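Local coordinates for protein sulfide-quinone reductase (Aquifex aeolicus, PDB 3HYW) that oxidises hydrogen sulfide with a quinone as electron acceptor, using bound FAD and probably releasing the accumulated polysulfur as cyclooctasulfur, at residues A[182-188]-A[215-221]; A[226-231]-A[242-248]. All blocks are in the same frame, centred on the assembly; numbering follows the deposited sequence.

Contact 1: A[182-188]-A[215-221]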
loop_
_atom_site.group_PDB
_atom_site.type_symbol
_atom_site.label_atom_id
_atom_site.label_comp_id
_atom_site.label_asym_id
_atom_site.label_seq_id
_atom_site.Cartn_x
_atom_site.Cartn_y
_atom_site.Cartn_z
ATOM N N MET A 182 18.599 -0.744 -12.066
ATOM C CA MET A 182 18.801 0.123 -10.918
ATOM C C MET A 182 18.246 -0.507 -9.658
ATOM O O MET A 182 17.103 -0.981 -9.635
ATOM C CB MET A 182 18.171 1.498 -11.149
ATOM C CG MET A 182 18.887 2.326 -12.196
ATOM S SD MET A 182 18.269 4.013 -12.352
ATOM C CE MET A 182 18.800 4.681 -10.775
ATOM N N THR A 183 19.072 -0.504 -8.616
ATOM C CA THR A 183 18.705 -1.061 -7.325
ATOM C C THR A 183 19.089 -0.093 -6.216
ATOM O O THR A 183 20.202 0.437 -6.187
ATOM C CB THR A 183 19.358 -2.452 -7.092
ATOM O OG1 THR A 183 18.925 -3.353 -8.118
ATOM C CG2 THR A 183 18.969 -3.027 -5.725
ATOM N N PHE A 184 18.148 0.132 -5.310
ATOM C CA PHE A 184 18.356 1.001 -4.167
ATOM C C PHE A 184 18.493 0.127 -2.928
ATOM O O PHE A 184 17.628 -0.703 -2.663
ATOM C CB PHE A 184 17.169 1.958 -4.036
ATOM C CG PHE A 184 17.405 3.097 -3.091
ATOM C CD1 PHE A 184 17.989 4.277 -3.542
ATOM C CD2 PHE A 184 17.018 3.006 -1.759
ATOM C CE1 PHE A 184 18.215 5.344 -2.666
ATOM C CE2 PHE A 184 17.234 4.069 -0.883
ATOM C CZ PHE A 184 17.831 5.240 -1.342
ATOM N N ILE A 185 19.590 0.291 -2.189
ATOM C CA ILE A 185 19.837 -0.521 -0.984
ATOM C C ILE A 185 20.048 0.387 0.225
ATOM O O ILE A 185 20.942 1.229 0.234
ATOM C CB ILE A 185 21.053 -1.474 -1.139
ATOM C CG1 ILE A 185 20.909 -2.348 -2.389
ATOM C CG2 ILE A 185 21.213 -2.347 0.118
ATOM C CD1 ILE A 185 22.010 -3.387 -2.555
ATOM N N THR A 186 19.216 0.215 1.243
ATOM C CA THR A 186 19.253 1.123 2.388
ATOM C C THR A 186 19.227 0.437 3.759
ATOM O O THR A 186 18.668 -0.657 3.926
ATOM C CB THR A 186 18.127 2.192 2.282
ATOM O OG1 THR A 186 18.208 3.085 3.397
ATOM C CG2 THR A 186 16.740 1.531 2.231
ATOM N N SER A 187 19.862 1.099 4.726
ATOM C CA SER A 187 19.800 0.731 6.135
ATOM C C SER A 187 18.434 1.051 6.761
ATOM O O SER A 187 18.075 0.485 7.795
ATOM C CB SER A 187 20.915 1.444 6.901
ATOM O OG SER A 187 21.064 2.793 6.464
ATOM N N GLU A 188 17.680 1.962 6.141
ATOM C CA GLU A 188 16.311 2.256 6.574
ATOM C C GLU A 188 15.507 0.969 6.652
ATOM O O GLU A 188 15.680 0.085 5.801
ATOM C CB GLU A 188 15.607 3.174 5.577
ATOM C CG GLU A 188 16.100 4.603 5.522
ATOM C CD GLU A 188 15.668 5.242 4.227
ATOM O OE1 GLU A 188 16.237 4.882 3.174
ATOM O OE2 GLU A 188 14.735 6.061 4.243
ATOM N N ILE A 215 12.716 1.038 -10.269
ATOM C CA ILE A 215 13.875 1.034 -9.389
ATOM C C ILE A 215 13.660 -0.050 -8.359
ATOM O O ILE A 215 12.783 0.064 -7.502
ATOM C CB ILE A 215 14.069 2.389 -8.652
ATOM C CG1 ILE A 215 13.995 3.575 -9.625
ATOM C CG2 ILE A 215 15.361 2.369 -7.811
ATOM C CD1 ILE A 215 15.128 3.653 -10.617
ATOM N N ASP A 216 14.451 -1.112 -8.462
ATOM C CA ASP A 216 14.379 -2.212 -7.520
ATOM C C ASP A 216 14.993 -1.775 -6.205
ATOM O O ASP A 216 15.809 -0.849 -6.169
ATOM C CB ASP A 216 15.101 -3.438 -8.078
ATOM C CG ASP A 216 14.399 -4.019 -9.287
ATOM O OD1 ASP A 216 13.176 -4.275 -9.205
ATOM O OD2 ASP A 216 15.066 -4.213 -10.322
ATOM N N TRP A 217 14.595 -2.418 -5.116
ATOM C CA TRP A 217 15.083 -1.975 -3.813
ATOM C C TRP A 217 15.151 -3.068 -2.772
ATOM O O TRP A 217 14.414 -4.055 -2.830
ATOM C CB TRP A 217 14.263 -0.794 -3.288
ATOM C CG TRP A 217 12.802 -1.044 -3.214
ATOM C CD1 TRP A 217 11.875 -0.785 -4.188
ATOM C CD2 TRP A 217 12.079 -1.585 -2.104
ATOM N NE1 TRP A 217 10.621 -1.136 -3.752
ATOM C CE2 TRP A 217 10.716 -1.630 -2.476
ATOM C CE3 TRP A 217 12.448 -2.036 -0.831
ATOM C CZ2 TRP A 217 9.722 -2.107 -1.622
ATOM C CZ3 TRP A 217 11.461 -2.512 0.021
ATOM C CH2 TRP A 217 10.111 -2.546 -0.382
ATOM N N ILE A 218 16.062 -2.861 -1.827
ATOM C CA ILE A 218 16.276 -3.745 -0.699
ATOM C C ILE A 218 16.450 -2.829 0.509
ATOM O O ILE A 218 17.350 -1.990 0.536
ATOM C CB ILE A 218 17.546 -4.617 -0.886
ATOM C CG1 ILE A 218 17.543 -5.308 -2.259
ATOM C CG2 ILE A 218 17.675 -5.624 0.253
ATOM C CD1 ILE A 218 18.900 -5.827 -2.721
ATOM N N ALA A 219 15.566 -2.971 1.487
ATOM C CA ALA A 219 15.623 -2.160 2.695
ATOM C C ALA A 219 15.963 -3.045 3.884
ATOM O O ALA A 219 15.915 -4.272 3.789
ATOM C CB ALA A 219 14.292 -1.435 2.916
ATOM N N ASN A 220 16.316 -2.413 4.998
ATOM C CA ASN A 220 16.545 -3.111 6.264
ATOM C C ASN A 220 17.738 -4.070 6.219
ATOM O O ASN A 220 17.721 -5.132 6.849
ATOM C CB ASN A 220 15.264 -3.840 6.713
ATOM C CG ASN A 220 15.093 -3.850 8.214
ATOM O OD1 ASN A 220 15.633 -2.998 8.923
ATOM N ND2 ASN A 220 14.329 -4.812 8.712
ATOM N N VAL A 221 18.776 -3.681 5.478
ATOM C CA VAL A 221 19.983 -4.496 5.363
ATOM C C VAL A 221 21.213 -3.632 5.612
ATOM O O VAL A 221 21.152 -2.406 5.534
ATOM C CB VAL A 221 20.104 -5.211 3.983
ATOM C CG1 VAL A 221 18.983 -6.235 3.789
ATOM C CG2 VAL A 221 20.123 -4.201 2.839
HETATM O O HOH W 1 16.701 -0.742 9.712
#

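Contact 2: A[226-231]-A[242-248]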
loop_
_atom_site.group_PDB
_atom_site.type_symbol
_atom_site.label_atom_id
_atom_site.label_comp_id
_atom_site.label_asym_id
_atom_site.label_seq_id
_atom_site.Cartn_x
_atom_site.Cartn_y
_atom_site.Cartn_z
ATOM N N ILE A 226 31.652 -2.733 -0.811
ATOM C CA ILE A 226 31.481 -2.343 -2.194
ATOM C C ILE A 226 32.769 -2.706 -2.919
ATOM O O ILE A 226 33.843 -2.182 -2.615
ATOM C CB ILE A 226 31.152 -0.841 -2.341
ATOM C CG1 ILE A 226 29.839 -0.522 -1.614
ATOM C CG2 ILE A 226 31.046 -0.460 -3.811
ATOM C CD1 ILE A 226 29.769 0.862 -1.043
ATOM N N GLU A 227 32.645 -3.638 -3.853
ATOM C CA GLU A 227 33.755 -4.064 -4.684
ATOM C C GLU A 227 33.581 -3.406 -6.054
ATOM O O GLU A 227 32.531 -2.812 -6.317
ATOM C CB GLU A 227 33.785 -5.596 -4.773
ATOM C CG GLU A 227 34.072 -6.277 -3.427
ATOM C CD GLU A 227 34.146 -7.796 -3.506
ATOM O OE1 GLU A 227 34.290 -8.349 -4.620
ATOM O OE2 GLU A 227 34.073 -8.444 -2.441
ATOM N N PRO A 228 34.615 -3.460 -6.918
ATOM C CA PRO A 228 34.440 -2.872 -8.252
ATOM C C PRO A 228 33.330 -3.564 -9.049
ATOM O O PRO A 228 32.791 -2.988 -9.998
ATOM C CB PRO A 228 35.801 -3.115 -8.920
ATOM C CG PRO A 228 36.761 -3.290 -7.782
ATOM C CD PRO A 228 35.974 -3.998 -6.728
ATOM N N ASP A 229 32.980 -4.766 -8.602
ATOM C CA ASP A 229 32.168 -5.732 -9.329
ATOM C C ASP A 229 30.744 -5.828 -8.772
ATOM O O ASP A 229 29.809 -6.213 -9.487
ATOM C CB ASP A 229 32.856 -7.109 -9.205
ATOM C CG ASP A 229 32.294 -8.155 -10.160
ATOM O OD1 ASP A 229 31.307 -7.867 -10.876
ATOM O OD2 ASP A 229 32.853 -9.281 -10.199
ATOM N N LYS A 230 30.587 -5.497 -7.491
ATOM C CA LYS A 230 29.378 -5.856 -6.751
ATOM C C LYS A 230 29.259 -5.160 -5.397
ATOM O O LYS A 230 30.229 -4.618 -4.868
ATOM C CB LYS A 230 29.320 -7.385 -6.549
ATOM C CG LYS A 230 30.590 -8.002 -5.985
ATOM C CD LYS A 230 30.578 -9.516 -6.135
ATOM C CE LYS A 230 31.968 -10.103 -6.017
ATOM N NZ LYS A 230 31.928 -11.591 -5.927
ATOM N N VAL A 231 28.047 -5.185 -4.853
ATOM C CA VAL A 231 27.794 -4.743 -3.490
ATOM C C VAL A 231 27.426 -5.970 -2.667
ATOM O O VAL A 231 26.648 -6.826 -3.115
ATOM C CB VAL A 231 26.689 -3.653 -3.422
ATOM C CG1 VAL A 231 26.321 -3.312 -1.972
ATOM C CG2 VAL A 231 27.152 -2.397 -4.148
ATOM N N GLU A 242 24.663 -10.738 -2.351
ATOM C CA GLU A 242 25.511 -10.150 -3.358
ATOM C C GLU A 242 24.618 -9.609 -4.467
ATOM O O GLU A 242 23.658 -10.262 -4.881
ATOM C CB GLU A 242 26.455 -11.234 -3.883
ATOM C CG GLU A 242 27.478 -10.775 -4.885
ATOM C CD GLU A 242 28.343 -11.916 -5.385
ATOM O OE1 GLU A 242 29.177 -12.421 -4.602
ATOM O OE2 GLU A 242 28.197 -12.297 -6.567
ATOM N N VAL A 243 24.926 -8.404 -4.928
ATOM C CA VAL A 243 24.209 -7.807 -6.046
ATOM C C VAL A 243 25.243 -7.209 -7.006
ATOM O O VAL A 243 26.187 -6.558 -6.558
ATOM C CB VAL A 243 23.127 -6.793 -5.552
ATOM C CG1 VAL A 243 23.466 -5.345 -5.915
ATOM C CG2 VAL A 243 21.757 -7.178 -6.098
ATOM N N PRO A 244 25.104 -7.481 -8.321
ATOM C CA PRO A 244 26.065 -6.968 -9.300
ATOM C C PRO A 244 25.965 -5.456 -9.497
ATOM O O PRO A 244 24.868 -4.896 -9.452
ATOM C CB PRO A 244 25.699 -7.710 -10.590
ATOM C CG PRO A 244 24.303 -8.153 -10.414
ATOM C CD PRO A 244 24.056 -8.310 -8.945
ATOM N N ALA A 245 27.109 -4.810 -9.702
ATOM C CA ALA A 245 27.162 -3.357 -9.839
ATOM C C ALA A 245 28.358 -2.887 -10.660
ATOM O O ALA A 245 29.501 -3.252 -10.375
ATOM C CB ALA A 245 27.189 -2.708 -8.477
ATOM N N LYS A 246 28.085 -2.068 -11.671
ATOM C CA LYS A 246 29.138 -1.429 -12.453
ATOM C C LYS A 246 29.374 -0.003 -11.945
ATOM O O LYS A 246 30.496 0.506 -11.982
ATOM C CB LYS A 246 28.788 -1.435 -13.945
ATOM C CG LYS A 246 29.848 -0.794 -14.826
ATOM C CD LYS A 246 29.661 -1.136 -16.290
ATOM C CE LYS A 246 30.818 -0.578 -17.122
ATOM N NZ LYS A 246 30.925 0.912 -17.003
ATOM N N PHE A 247 28.308 0.630 -11.464
ATOM C CA PHE A 247 28.405 1.951 -10.853
ATOM C C PHE A 247 27.626 1.963 -9.547
ATOM O O PHE A 247 26.500 1.473 -9.491
ATOM C CB PHE A 247 27.877 3.035 -11.802
ATOM C CG PHE A 247 27.739 4.391 -11.155
ATOM C CD1 PHE A 247 26.584 4.725 -10.446
ATOM C CD2 PHE A 247 28.768 5.330 -11.245
ATOM C CE1 PHE A 247 26.456 5.975 -9.823
ATOM C CE2 PHE A 247 28.645 6.585 -10.638
ATOM C CZ PHE A 247 27.488 6.904 -9.922
ATOM N N THR A 248 28.233 2.520 -8.502
ATOM C CA THR A 248 27.542 2.717 -7.229
ATOM C C THR A 248 27.683 4.145 -6.699
ATOM O O THR A 248 28.643 4.856 -7.017
ATOM C CB THR A 248 28.030 1.733 -6.122
ATOM O OG1 THR A 248 29.398 2.002 -5.804
ATOM C CG2 THR A 248 27.892 0.285 -6.562
HETATM O O HOH W 2 30.657 -1.550 -7.686
#

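Contact 1: A[182-188]-A[215-221]
Strands 182-185 and 216-218 run parallel, their axes 4.3 Å apart at an angle of 22°, with T183, F184 and I185 paired to D216, W217 and I218. Four backbone bonds alternate between the strands, from D216 N to M182 O through to T186 N donating to I218 O at 3.0 Å. On the face carrying T183 and I185, the CD1 methyls of I185 and I218 meet at 4.0 Å, the two side chains lying alongside and pointing the same way. I185 CG2 presses on V221 CG2 at 3.5 Å, tighter than usual for two methyls. The two strands and helix 202-212 form a beta-alpha-beta unit, and 216-218 is an outermost strand of the mixed sheet within this chain. On the other face F184, its CG anti to the backbone N (chi1 -167°), swings its ring off the partner strand toward Y161 and F210, and only CB approaches W217 CB, at 4.1 Å. M182 SD lies 3.6 Å from I215 CD1, and the bend at chi3 (68°) turns CE back to 3.8 Å from the same methyl. Beyond the strands N220 N donates to E188 O (2.7 Å), while T186 OG1 accepts from E188 N in an ST turn and donates to E188 OE1, which Y161 OH also reaches.

Contact 2: A[226-231]-A[242-248]
V243 O accepts the backbone N-H of V231 at 2.9 Å, and V243 N returns a bond of 3.0 Å to V231 O. The two bonds define a hydrogen-bonded antiparallel pair; K230 and P244 form the adjacent non-hydrogen-bonded pair. A245 N donates to D229 O at 3.1 Å from above the carbonyl plane, 37° out of it, joining the loop residues next to the strands. These bonds lie at the open end of the beta hairpin of strands 230-234 and 240-244, part of a three-stranded antiparallel sheet. The side chains of K230 and E242, both extended beyond CG, cross obliquely: K230 NZ forms a salt bridge to E242 OE1 at 3.2 Å, its hydrogen bond weak, and K230 CD lies 3.4 Å from E242 CD, so the aliphatic chain also packs on the carboxylate. The apolar contact lies on the V231 side. V231 CG2, anti to the carbonyl carbon, meets T248 CG2 at 3.7 Å, with A245 CB farther off and V147 of strand 146-150 touching all three residues. I226 slides past T248 in the opposite direction, its CG2 3.6 Å from T248 OG1, which is hydrogen-bonded with S120 OG. A water donates to E227 O and, weakly, to A245 O.

Overall arrangement
Contact 1 closes before contact 2 opens along the chain, and their centres lie 13 Å apart on the same side of the chain's centre. They touch directly: I185 CD1 of contact 1 packs on V243 CG1 of contact 2 at 4.2 Å. Y233, on the strand that 230-231 begins, bridges further by touching I185, I218 and V221. Both contacts reach the mixed sheet, contact 1 through strands 182-185 and 216-218, contact 2 through strand 247-255. Neither lies at an annotated site; in contact 1 the E188 side chain is about 8 Å from the bound octathiocane and that of F184 about 12 Å from FAD.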